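Local coordinates for protein Non-reducing end beta-L-arabinofuranosidase (Bacteroides thetaiotaomicron, PDB 5MQO) that probably hydrolyses glycosidic bonds in complex plant pectin, as a gut bacterial glycoside hydrolase of family GH127, at residues A[527-533]-A[561-567]; A[513-519]-A[571-577]; A[35-41]-A[471-477]; A[532-537]-A[556-560]. All blocks are in the same frame, centred on the assembly; numbering follows the deposited sequence.

Interaction 1 of 4, residues A[527-533]-A[561-567]; sequences GAFSLFF and AEVNRTW
Trp567 overlaps Phe529 and Leu531, edge toward Phe529 and one face against Leu531, closing one end of an antiparallel strand pair in the β-sandwich of the GH127 middle domain. Strands 529-533 and 561-565 run at 158° with axes 4.5 Å apart. Their register pairs Phe529 with Arg565, Ser530 with Asn564 and Phe533 with Ala561. At the last pair, Phe533 N to Ala561 O and Ala561 N to Phe533 O are both 2.8 Å; Leu531 N donates to Val563 O at 3.1 Å, and Phe529 N to Arg565 O at 3.2 Å.

Leu531, Phe533, Ala561 and Val563 form a hydrophobic row meeting Val517, Leu544 and Val573 of the second sheet; Phe529, on the same face, meets Trp495. Trp567 (chi1 m, chi2 92°) turns its CB toward the partner. Its five-membered ring meets the face of Phe529 (chi1 p) edge-on, centroids 4.5 Å apart and planes at 51°. Leu531 (m,t) sets CD1 over the indole six-membered ring, 3.9 Å from its centroid, in a CH-pi contact. Tryptophan suits this place because it combines a broad apolar surface with a donor: NE1 reaches Phe529 O at 2.6 Å.

The other face carries Ser530, Phe532 and Glu562. Phe532 stacks on Tyr482 and touches Glu562 CG with CE2 at 3.5 Å. Beside it, in the m rotamer, Ser530 OG donates to Glu562 OE2 at 2.7 Å.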
# COMPACT_ATOMS: atom_id res chain seq x y z
N GLY A 527 -31.31 10.65 -9.67
CA GLY A 527 -31.73 12.02 -9.41
C GLY A 527 -30.61 12.96 -9.76
O GLY A 527 -29.94 12.81 -10.79
N ALA A 528 -30.42 13.95 -8.91
CA ALA A 528 -29.11 14.57 -8.74
C ALA A 528 -28.31 13.59 -7.87
O ALA A 528 -28.88 12.89 -7.04
CB ALA A 528 -29.20 15.92 -8.05
N PHE A 529 -27.01 13.52 -8.13
CA PHE A 529 -26.06 12.81 -7.28
C PHE A 529 -24.69 13.41 -7.55
O PHE A 529 -24.49 14.04 -8.61
CB PHE A 529 -26.09 11.30 -7.56
CG PHE A 529 -25.63 10.92 -8.94
CD1 PHE A 529 -26.51 10.95 -10.01
CD2 PHE A 529 -24.33 10.54 -9.18
CE1 PHE A 529 -26.09 10.61 -11.30
CE2 PHE A 529 -23.89 10.20 -10.45
CZ PHE A 529 -24.78 10.23 -11.52
N SER A 530 -23.76 13.20 -6.62
CA SER A 530 -22.46 13.89 -6.66
C SER A 530 -21.33 13.10 -7.34
O SER A 530 -21.36 11.86 -7.44
CB SER A 530 -22.04 14.29 -5.25
OG SER A 530 -22.82 15.35 -4.75
N LEU A 531 -20.35 13.84 -7.84
CA LEU A 531 -19.05 13.26 -8.19
C LEU A 531 -18.02 13.98 -7.36
O LEU A 531 -17.82 15.18 -7.52
CB LEU A 531 -18.72 13.45 -9.67
CG LEU A 531 -19.45 12.55 -10.68
CD1 LEU A 531 -18.89 12.76 -12.08
CD2 LEU A 531 -19.37 11.08 -10.31
N PHE A 532 -17.35 13.24 -6.48
CA PHE A 532 -16.37 13.84 -5.57
C PHE A 532 -14.99 13.61 -6.15
O PHE A 532 -14.70 12.50 -6.61
CB PHE A 532 -16.44 13.18 -4.21
CG PHE A 532 -17.76 13.30 -3.54
CD1 PHE A 532 -18.80 12.43 -3.85
CD2 PHE A 532 -17.97 14.23 -2.53
CE1 PHE A 532 -20.02 12.50 -3.20
CE2 PHE A 532 -19.18 14.31 -1.86
CZ PHE A 532 -20.22 13.45 -2.21
N PHE A 533 -14.15 14.64 -6.09
CA PHE A 533 -12.74 14.53 -6.53
C PHE A 533 -11.80 14.86 -5.40
O PHE A 533 -11.84 15.96 -4.84
CB PHE A 533 -12.45 15.48 -7.70
CG PHE A 533 -13.30 15.19 -8.90
CD1 PHE A 533 -14.62 15.64 -8.95
CD2 PHE A 533 -12.80 14.41 -9.93
CE1 PHE A 533 -15.43 15.33 -10.02
CE2 PHE A 533 -13.60 14.10 -11.00
CZ PHE A 533 -14.91 14.56 -11.05
N ALA A 561 -13.55 17.60 -3.27
CA ALA A 561 -14.35 18.59 -4.00
C ALA A 561 -15.60 17.88 -4.52
O ALA A 561 -15.49 16.92 -5.28
CB ALA A 561 -13.57 19.20 -5.15
N GLU A 562 -16.77 18.34 -4.08
CA GLU A 562 -18.06 17.75 -4.46
C GLU A 562 -18.62 18.49 -5.69
O GLU A 562 -18.46 19.70 -5.82
CB GLU A 562 -19.06 17.86 -3.30
CG GLU A 562 -20.38 17.15 -3.55
CD GLU A 562 -21.37 17.30 -2.40
OE1 GLU A 562 -21.10 18.06 -1.45
OE2 GLU A 562 -22.43 16.65 -2.46
N VAL A 563 -19.27 17.75 -6.58
CA VAL A 563 -19.96 18.34 -7.74
C VAL A 563 -21.34 17.70 -7.82
O VAL A 563 -21.48 16.64 -8.40
CB VAL A 563 -19.16 18.14 -9.06
CG1 VAL A 563 -19.83 18.85 -10.23
CG2 VAL A 563 -17.74 18.67 -8.92
N ASN A 564 -22.34 18.34 -7.21
CA ASN A 564 -23.70 17.79 -7.21
C ASN A 564 -24.50 18.34 -8.38
O ASN A 564 -24.59 19.54 -8.57
CB ASN A 564 -24.43 18.07 -5.91
CG ASN A 564 -25.74 17.29 -5.80
OD1 ASN A 564 -25.75 16.04 -5.81
ND2 ASN A 564 -26.85 18.01 -5.71
N ARG A 565 -25.11 17.43 -9.14
CA ARG A 565 -25.59 17.73 -10.49
C ARG A 565 -26.51 16.60 -10.94
O ARG A 565 -26.33 15.45 -10.54
CB ARG A 565 -24.36 17.82 -11.41
CG ARG A 565 -24.61 18.28 -12.83
CD ARG A 565 -24.96 19.76 -12.89
NE ARG A 565 -23.87 20.60 -12.39
CZ ARG A 565 -22.89 21.13 -13.12
NH1 ARG A 565 -22.82 20.92 -14.44
NH2 ARG A 565 -21.95 21.88 -12.52
N THR A 566 -27.51 16.91 -11.76
CA THR A 566 -28.30 15.86 -12.43
C THR A 566 -27.51 15.55 -13.70
O THR A 566 -27.55 16.30 -14.66
CB THR A 566 -29.76 16.28 -12.74
OG1 THR A 566 -30.43 16.61 -11.52
CG2 THR A 566 -30.53 15.14 -13.39
N TRP A 567 -26.76 14.45 -13.66
CA TRP A 567 -25.79 14.14 -14.72
C TRP A 567 -26.53 13.53 -15.89
O TRP A 567 -27.39 12.66 -15.70
CB TRP A 567 -24.68 13.18 -14.22
CG TRP A 567 -23.91 13.70 -13.05
CD1 TRP A 567 -24.18 13.49 -11.72
CD2 TRP A 567 -22.76 14.55 -13.09
NE1 TRP A 567 -23.27 14.15 -10.94
CE2 TRP A 567 -22.39 14.81 -11.76
CE3 TRP A 567 -22.00 15.11 -14.12
CZ2 TRP A 567 -21.28 15.60 -11.44
CZ3 TRP A 567 -20.93 15.89 -13.81
CH2 TRP A 567 -20.57 16.12 -12.47

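Interaction 2 of 4, residues A[513-519]-A[571-577]; sequences GNVRVTL and DVVELVM
Val515 and Asp571 lose the most surface here. The extended strands 514-519 and 572-577 run antiparallel at 167° with axes 4.6 Å apart. Val515 faces Leu575 in a hydrogen-bonded pair, CA-CA 5.0 Å: Val515 N donates to Leu575 O at 2.8 Å, and Leu575 N returns a weak bond to Val515 O, also 2.8 Å. The compact, branched valine (chi1 t) brings CB to 4.2 Å from Leu575 CB and CG2 to 3.7 Å from Met577 CE.

Two residues on, Val517 pairs likewise with Val573, Val517 N to Val573 O 2.7 Å and Val573 N to Val517 O 2.8 Å. These apolar side chains line the inward face of the seven-stranded antiparallel sheet, one half of the middle-domain β-sandwich, against Leu531 and Phe533 of the other half. On the outward face Arg516 and Glu574, a non-hydrogen-bonded pair, form a salt bridge: Arg516 NE and NH2 each lie 3.1 Å from Glu574 OE1.

Asp571 (phi/psi -60/154) leads into its strand. Its O accepts Leu519 N at 2.9 Å and its CB touches Leu519 CD1 at 3.6 Å, while its carboxylate takes hydrogen bonds from Lys568 N and Asn547 ND2. At the other end Met577 N donates to Gly513 O at 2.7 Å; a CB on Gly513 would fall 2.5 Å from Met577 O, so the absence of a side chain lets the strands close.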
# COMPACT_ATOMS: atom_id res chain seq x y z
N GLY A 513 -1.15 16.42 -14.03
CA GLY A 513 -2.23 16.58 -13.07
C GLY A 513 -3.57 16.96 -13.69
O GLY A 513 -4.35 17.65 -13.03
N ASN A 514 -3.83 16.50 -14.92
CA ASN A 514 -5.08 16.81 -15.62
C ASN A 514 -5.94 15.59 -15.71
O ASN A 514 -5.55 14.62 -16.36
CB ASN A 514 -4.81 17.30 -17.04
CG ASN A 514 -3.91 18.51 -17.07
OD1 ASN A 514 -4.15 19.51 -16.39
ND2 ASN A 514 -2.82 18.41 -17.83
N VAL A 515 -7.12 15.65 -15.10
CA VAL A 515 -8.07 14.52 -15.15
C VAL A 515 -9.39 14.90 -15.82
O VAL A 515 -9.92 15.97 -15.61
CB VAL A 515 -8.32 13.94 -13.74
CG1 VAL A 515 -9.16 12.67 -13.79
CG2 VAL A 515 -6.99 13.65 -13.06
N ARG A 516 -9.88 14.01 -16.66
CA ARG A 516 -11.15 14.18 -17.28
C ARG A 516 -11.97 12.95 -17.00
O ARG A 516 -11.53 11.83 -17.31
CB ARG A 516 -10.99 14.35 -18.79
CG ARG A 516 -12.30 14.51 -19.54
CD ARG A 516 -12.04 14.61 -21.02
NE ARG A 516 -11.27 15.80 -21.34
CZ ARG A 516 -10.84 16.12 -22.56
NH1 ARG A 516 -11.12 15.35 -23.61
NH2 ARG A 516 -10.15 17.24 -22.71
N VAL A 517 -13.16 13.19 -16.43
CA VAL A 517 -14.17 12.17 -16.20
C VAL A 517 -15.30 12.43 -17.19
O VAL A 517 -15.89 13.51 -17.24
CB VAL A 517 -14.64 12.15 -14.73
CG1 VAL A 517 -15.74 11.11 -14.50
CG2 VAL A 517 -13.45 11.83 -13.84
N THR A 518 -15.58 11.42 -18.00
CA THR A 518 -16.60 11.49 -19.02
C THR A 518 -17.66 10.47 -18.64
O THR A 518 -17.31 9.32 -18.40
CB THR A 518 -16.02 11.15 -20.40
OG1 THR A 518 -14.83 11.93 -20.64
CG2 THR A 518 -17.05 11.39 -21.48
N LEU A 519 -18.93 10.89 -18.61
CA LEU A 519 -20.07 10.01 -18.30
C LEU A 519 -20.70 9.35 -19.51
O LEU A 519 -21.42 10.03 -20.23
CB LEU A 519 -21.15 10.82 -17.62
CG LEU A 519 -20.74 11.26 -16.23
CD1 LEU A 519 -21.55 12.47 -15.86
CD2 LEU A 519 -20.94 10.12 -15.21
N ASP A 571 -21.79 14.03 -20.29
CA ASP A 571 -21.21 15.10 -19.45
C ASP A 571 -19.70 14.83 -19.23
O ASP A 571 -19.21 13.68 -19.31
CB ASP A 571 -21.95 15.31 -18.10
CG ASP A 571 -23.30 16.07 -18.23
OD1 ASP A 571 -23.48 16.88 -19.15
OD2 ASP A 571 -24.21 15.85 -17.40
N VAL A 572 -18.98 15.92 -18.98
CA VAL A 572 -17.53 15.89 -18.84
C VAL A 572 -17.13 16.76 -17.66
O VAL A 572 -17.40 17.95 -17.66
CB VAL A 572 -16.88 16.42 -20.14
CG1 VAL A 572 -15.43 16.87 -19.93
CG2 VAL A 572 -16.95 15.36 -21.23
N VAL A 573 -16.49 16.16 -16.66
CA VAL A 573 -15.81 16.91 -15.61
C VAL A 573 -14.30 16.84 -15.83
O VAL A 573 -13.77 15.82 -16.28
CB VAL A 573 -16.11 16.34 -14.21
CG1 VAL A 573 -15.68 17.33 -13.13
CG2 VAL A 573 -17.58 16.01 -14.05
N GLU A 574 -13.62 17.93 -15.50
CA GLU A 574 -12.19 18.06 -15.74
C GLU A 574 -11.48 18.74 -14.56
O GLU A 574 -11.63 19.95 -14.34
CB GLU A 574 -11.93 18.79 -17.06
CG GLU A 574 -10.55 18.52 -17.64
CD GLU A 574 -10.38 19.11 -19.03
OE1 GLU A 574 -10.93 18.52 -20.00
OE2 GLU A 574 -9.71 20.15 -19.14
N LEU A 575 -10.72 17.95 -13.81
CA LEU A 575 -9.91 18.43 -12.71
C LEU A 575 -8.58 18.83 -13.28
O LEU A 575 -7.97 18.04 -13.99
CB LEU A 575 -9.72 17.31 -11.71
CG LEU A 575 -8.89 17.61 -10.47
CD1 LEU A 575 -9.52 18.71 -9.62
CD2 LEU A 575 -8.70 16.34 -9.65
N VAL A 576 -8.15 20.07 -13.01
CA VAL A 576 -6.77 20.48 -13.30
C VAL A 576 -6.05 20.75 -11.99
O VAL A 576 -6.36 21.71 -11.32
CB VAL A 576 -6.70 21.76 -14.18
CG1 VAL A 576 -5.25 22.14 -14.50
CG2 VAL A 576 -7.50 21.58 -15.46
N MET A 577 -5.12 19.87 -11.63
CA MET A 577 -4.27 20.03 -10.43
C MET A 577 -2.94 20.58 -10.88
O MET A 577 -2.37 20.06 -11.82
CB MET A 577 -4.03 18.68 -9.72
CG MET A 577 -5.27 18.07 -9.06
SD MET A 577 -5.22 16.28 -8.68
CE MET A 577 -5.39 15.58 -10.31

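Interaction 3 of 4, residues A[35-41]-A[471-477]; sequences KMANTGI and NYAYTLS
Two backbone hydrogen bonds hold residues 35-41 against 471-477: Ala37 N donates to Leu476 O at 3.1 Å, and Leu476 N to Ala37 O at 2.9 Å. This makes Ala37 and Leu476 a hydrogen-bonded antiparallel pair, CA-CA 5.5 Å, both extended (phi/psi -136/163 and -119/163). Met36 CA adds a CA-H...O contact to Leu476 O at 3.2 Å.

Most polar side chains find their partners elsewhere. Asn38 OD1 accepts from Trp393 NE1, Asn471 ND2 donates to Gln468 O, Thr475 OG1 bonds Asn484 ND2, Ser477 OG bonds Tyr482 OH, and Tyr474 OH bonds Asn489; Thr39 OG1 makes a weak hydrogen bond to Gly40 O. Between the segments these groups pack: Met36 SD lies 3.3 Å from Thr475 OG1, Asn471 OD1 3.2 Å from Ile41 CA. Thr39, chi1 p, sets CG2 3.7 Å from Tyr474 CB, where a small branched residue fits against the base of the tyrosine. Strand 37-38, from the N-terminal region, thereby adds to the edge of a five-stranded mixed sheet, antiparallel to strand 474-477.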
# COMPACT_ATOMS: atom_id res chain seq x y z
N LYS A 35 -18.96 4.35 6.01
CA LYS A 35 -19.49 5.50 5.28
C LYS A 35 -19.36 5.37 3.77
O LYS A 35 -20.15 5.95 3.02
CB LYS A 35 -18.78 6.76 5.76
CG LYS A 35 -18.78 6.85 7.27
CD LYS A 35 -18.90 8.27 7.82
CE LYS A 35 -19.85 8.28 9.01
NZ LYS A 35 -20.12 9.68 9.41
N MET A 36 -18.34 4.63 3.34
CA MET A 36 -18.13 4.28 1.95
C MET A 36 -17.87 2.79 1.82
O MET A 36 -17.47 2.14 2.78
CB MET A 36 -16.90 4.96 1.43
CG MET A 36 -16.89 6.46 1.56
SD MET A 36 -15.21 6.94 1.16
CE MET A 36 -15.37 8.72 1.11
N ALA A 37 -18.07 2.28 0.61
CA ALA A 37 -17.75 0.91 0.28
C ALA A 37 -17.04 0.85 -1.09
O ALA A 37 -17.03 1.84 -1.83
CB ALA A 37 -19.02 0.10 0.28
N ASN A 38 -16.39 -0.28 -1.36
CA ASN A 38 -15.70 -0.48 -2.64
C ASN A 38 -16.68 -0.54 -3.83
O ASN A 38 -17.88 -0.84 -3.69
CB ASN A 38 -14.88 -1.80 -2.66
CG ASN A 38 -13.49 -1.69 -1.99
OD1 ASN A 38 -13.31 -1.08 -0.95
ND2 ASN A 38 -12.52 -2.34 -2.60
N THR A 39 -16.13 -0.24 -5.00
CA THR A 39 -16.68 -0.67 -6.27
C THR A 39 -16.44 -2.17 -6.37
O THR A 39 -15.52 -2.71 -5.75
CB THR A 39 -15.97 -0.02 -7.48
OG1 THR A 39 -14.68 -0.60 -7.69
CG2 THR A 39 -15.85 1.46 -7.33
N GLY A 40 -17.26 -2.83 -7.19
CA GLY A 40 -17.15 -4.26 -7.44
C GLY A 40 -15.79 -4.59 -7.99
O GLY A 40 -15.15 -3.77 -8.62
N ILE A 41 -15.35 -5.81 -7.74
CA ILE A 41 -14.01 -6.26 -8.12
C ILE A 41 -13.81 -6.25 -9.64
O ILE A 41 -12.69 -6.11 -10.10
CB ILE A 41 -13.70 -7.65 -7.47
CG1 ILE A 41 -12.22 -7.98 -7.53
CG2 ILE A 41 -14.52 -8.78 -8.09
CD1 ILE A 41 -11.82 -9.09 -6.60
N ASN A 471 -8.88 -1.71 -7.80
CA ASN A 471 -9.89 -1.79 -6.76
C ASN A 471 -9.78 -0.71 -5.71
O ASN A 471 -10.59 -0.69 -4.80
CB ASN A 471 -9.84 -3.13 -6.06
CG ASN A 471 -10.36 -4.24 -6.92
OD1 ASN A 471 -11.58 -4.47 -6.98
ND2 ASN A 471 -9.46 -4.94 -7.58
N TYR A 472 -8.78 0.17 -5.84
CA TYR A 472 -8.60 1.35 -4.99
C TYR A 472 -8.92 2.73 -5.68
O TYR A 472 -8.77 3.80 -5.06
CB TYR A 472 -7.14 1.32 -4.44
CG TYR A 472 -6.89 0.09 -3.57
CD1 TYR A 472 -7.22 0.11 -2.23
CD2 TYR A 472 -6.42 -1.11 -4.12
CE1 TYR A 472 -7.07 -1.02 -1.44
CE2 TYR A 472 -6.27 -2.25 -3.34
CZ TYR A 472 -6.59 -2.20 -1.99
OH TYR A 472 -6.42 -3.29 -1.17
N ALA A 473 -9.38 2.71 -6.93
CA ALA A 473 -9.52 3.96 -7.69
C ALA A 473 -10.71 4.76 -7.22
O ALA A 473 -10.60 5.97 -7.13
CB ALA A 473 -9.63 3.69 -9.17
N TYR A 474 -11.82 4.10 -6.89
CA TYR A 474 -13.05 4.79 -6.47
C TYR A 474 -13.65 4.17 -5.21
O TYR A 474 -13.37 3.02 -4.87
CB TYR A 474 -14.14 4.71 -7.57
CG TYR A 474 -13.78 5.21 -8.97
CD1 TYR A 474 -13.96 6.56 -9.33
CD2 TYR A 474 -13.33 4.34 -9.96
CE1 TYR A 474 -13.65 7.03 -10.61
CE2 TYR A 474 -13.03 4.79 -11.24
CZ TYR A 474 -13.19 6.14 -11.56
OH TYR A 474 -12.87 6.57 -12.81
N THR A 475 -14.50 4.92 -4.51
CA THR A 475 -15.46 4.31 -3.60
C THR A 475 -16.83 4.87 -3.87
O THR A 475 -16.98 5.88 -4.56
CB THR A 475 -15.11 4.62 -2.15
OG1 THR A 475 -14.90 6.03 -2.03
CG2 THR A 475 -13.84 3.86 -1.69
N LEU A 476 -17.83 4.25 -3.28
CA LEU A 476 -19.22 4.72 -3.38
C LEU A 476 -19.79 5.06 -2.01
O LEU A 476 -19.24 4.64 -0.98
CB LEU A 476 -20.11 3.64 -4.01
CG LEU A 476 -19.55 2.84 -5.19
CD1 LEU A 476 -20.39 1.60 -5.44
CD2 LEU A 476 -19.48 3.72 -6.45
N SER A 477 -20.89 5.80 -2.04
CA SER A 477 -21.77 5.98 -0.87
C SER A 477 -23.14 6.32 -1.42
O SER A 477 -23.31 6.40 -2.62
CB SER A 477 -21.24 7.06 0.08
OG SER A 477 -21.38 8.37 -0.41

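Interaction 4 of 4, residues A[532-537]-A[556-560]; sequences FFRIPE and KANTY
Lys556, exposed, has its CA-to-CB bond directed away from the partner and contributes its carbonyl: Lys556 O lies 3.5 Å from Ile535 CB and accepts a hydrogen bond from Thr559 OG1 at 2.6 Å, which ties the turn together. Ala557 follows, small enough to set CB 3.7 Å from Pro536 O and 3.8 Å from Glu537 O.

Asn558 takes a left-handed conformation (phi/psi 63/40), which asparagine tolerates better than most residues, and the chain bends here. Its N donates to Ile535 O at 2.7 Å, and ND2 comes 3.4 Å from Glu537 CG. Thr559 (chi1 p) is extended, and its O accepts Ile535 N at 3.0 Å with a nearly straight N-H...O angle of 170°.

Tyr560 pairs with Arg534 as an antiparallel non-hydrogen-bonded pair, CA-CA 4.4 Å. In its m rotamer the ring comes against the partner strand, CD1 3.7 Å from Arg534 N and 4.0 Å from Phe532 CB, and CE1 3.8 Å from Arg534 CB. A tyrosine serves both needs, since the ring packs while OH bonds Asn484 OD1. The turn thus feeds the outermost strand, 559-565, of the mixed sheet, beside strand 529-535. Arg534 points to helix 402-416 of the catalytic part, where Glu406 and Glu409 form salt bridges with its guanidinium; Asn558 touches Lys403 and Glu406 of that helix.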
# COMPACT_ATOMS: atom_id res chain seq x y z
N PHE A 532 -17.35 13.24 -6.48
CA PHE A 532 -16.37 13.84 -5.57
C PHE A 532 -14.99 13.61 -6.15
O PHE A 532 -14.70 12.50 -6.61
CB PHE A 532 -16.44 13.18 -4.21
CG PHE A 532 -17.76 13.30 -3.54
CD1 PHE A 532 -18.80 12.43 -3.85
CD2 PHE A 532 -17.97 14.23 -2.53
CE1 PHE A 532 -20.02 12.50 -3.20
CE2 PHE A 532 -19.18 14.31 -1.86
CZ PHE A 532 -20.22 13.45 -2.21
N PHE A 533 -14.15 14.64 -6.09
CA PHE A 533 -12.74 14.53 -6.53
C PHE A 533 -11.80 14.86 -5.40
O PHE A 533 -11.84 15.96 -4.84
CB PHE A 533 -12.45 15.48 -7.70
CG PHE A 533 -13.30 15.19 -8.90
CD1 PHE A 533 -14.62 15.64 -8.95
CD2 PHE A 533 -12.80 14.41 -9.93
CE1 PHE A 533 -15.43 15.33 -10.02
CE2 PHE A 533 -13.60 14.10 -11.00
CZ PHE A 533 -14.91 14.56 -11.05
N ARG A 534 -10.97 13.90 -5.04
CA ARG A 534 -10.00 14.14 -3.97
C ARG A 534 -9.04 15.23 -4.44
O ARG A 534 -8.58 15.21 -5.58
CB ARG A 534 -9.26 12.86 -3.59
CG ARG A 534 -8.30 13.01 -2.43
CD ARG A 534 -7.77 11.68 -1.98
NE ARG A 534 -6.84 11.18 -2.96
CZ ARG A 534 -5.56 11.52 -3.05
NH1 ARG A 534 -4.80 10.99 -4.02
NH2 ARG A 534 -5.02 12.38 -2.18
N ILE A 535 -8.80 16.22 -3.59
CA ILE A 535 -7.67 17.13 -3.76
C ILE A 535 -6.49 16.64 -2.91
O ILE A 535 -6.57 16.70 -1.69
CB ILE A 535 -8.02 18.55 -3.29
CG1 ILE A 535 -9.35 19.02 -3.92
CG2 ILE A 535 -6.85 19.49 -3.59
CD1 ILE A 535 -9.47 18.74 -5.41
N PRO A 536 -5.40 16.14 -3.57
CA PRO A 536 -4.19 15.70 -2.84
C PRO A 536 -3.60 16.71 -1.86
O PRO A 536 -3.66 17.92 -2.09
CB PRO A 536 -3.19 15.40 -3.96
CG PRO A 536 -4.05 14.92 -5.07
CD PRO A 536 -5.35 15.69 -4.98
N GLU A 537 -3.05 16.18 -0.76
CA GLU A 537 -2.41 16.95 0.30
C GLU A 537 -1.28 17.75 -0.30
O GLU A 537 -1.10 18.91 0.03
CB GLU A 537 -1.88 16.03 1.41
CG GLU A 537 -1.51 16.78 2.69
CD GLU A 537 -0.87 15.92 3.77
OE1 GLU A 537 -0.53 14.75 3.52
OE2 GLU A 537 -0.69 16.43 4.89
N LYS A 556 -10.28 22.44 0.09
CA LYS A 556 -8.88 22.62 0.40
C LYS A 556 -8.09 21.37 0.02
O LYS A 556 -8.65 20.36 -0.42
CB LYS A 556 -8.73 22.87 1.91
CG LYS A 556 -9.64 23.97 2.45
CD LYS A 556 -9.52 24.13 3.96
CE LYS A 556 -10.26 25.38 4.45
NZ LYS A 556 -9.98 25.70 5.88
N ALA A 557 -6.79 21.43 0.22
CA ALA A 557 -5.96 20.23 0.16
C ALA A 557 -6.45 19.14 1.15
O ALA A 557 -6.93 19.42 2.25
CB ALA A 557 -4.50 20.58 0.40
N ASN A 558 -6.34 17.88 0.75
CA ASN A 558 -6.71 16.76 1.60
C ASN A 558 -8.19 16.72 1.97
O ASN A 558 -8.53 16.41 3.09
CB ASN A 558 -5.82 16.73 2.85
CG ASN A 558 -5.01 15.47 2.95
OD1 ASN A 558 -5.07 14.62 2.08
ND2 ASN A 558 -4.25 15.35 4.02
N THR A 559 -9.05 17.05 1.02
CA THR A 559 -10.51 16.96 1.20
C THR A 559 -11.15 16.69 -0.15
O THR A 559 -10.50 16.90 -1.17
CB THR A 559 -11.06 18.30 1.68
OG1 THR A 559 -10.72 19.31 0.72
CG2 THR A 559 -10.49 18.69 3.06
N TYR A 560 -12.41 16.26 -0.17
CA TYR A 560 -13.12 16.04 -1.46
C TYR A 560 -13.80 17.29 -1.99
O TYR A 560 -14.56 17.93 -1.25
CB TYR A 560 -14.21 14.97 -1.35
CG TYR A 560 -13.67 13.59 -1.14
CD1 TYR A 560 -13.04 12.90 -2.17
CD2 TYR A 560 -13.77 12.97 0.10
CE1 TYR A 560 -12.52 11.64 -1.98
CE2 TYR A 560 -13.26 11.70 0.30
CZ TYR A 560 -12.64 11.04 -0.74
OH TYR A 560 -12.16 9.78 -0.53

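Overall arrangement
Interactions 1 and 4 are successive parts of one strand pair, 529-535 with 559-565, sharing Phe532 and Phe533, with centres 15 Å apart. Interaction 2 belongs to the facing sheet, its centre about 13 Å from that of interaction 1, and the two halves of the sandwich interlock: Trp567 CE3 lies 3.2 Å from Leu519 CD1, and Phe533 CZ 3.6 Å from Val573 CG1. Farther along, Met577 SD meets Pro536 CD of interaction 4 at 3.8 Å. Interaction 3 sits on the opposite edge of the same mixed sheet as interactions 1 and 4, yet Met36 CE reaches Tyr560 CE2 at 3.7 Å. Interactions 3 and 4 both lie against helical parts of the catalytic domain.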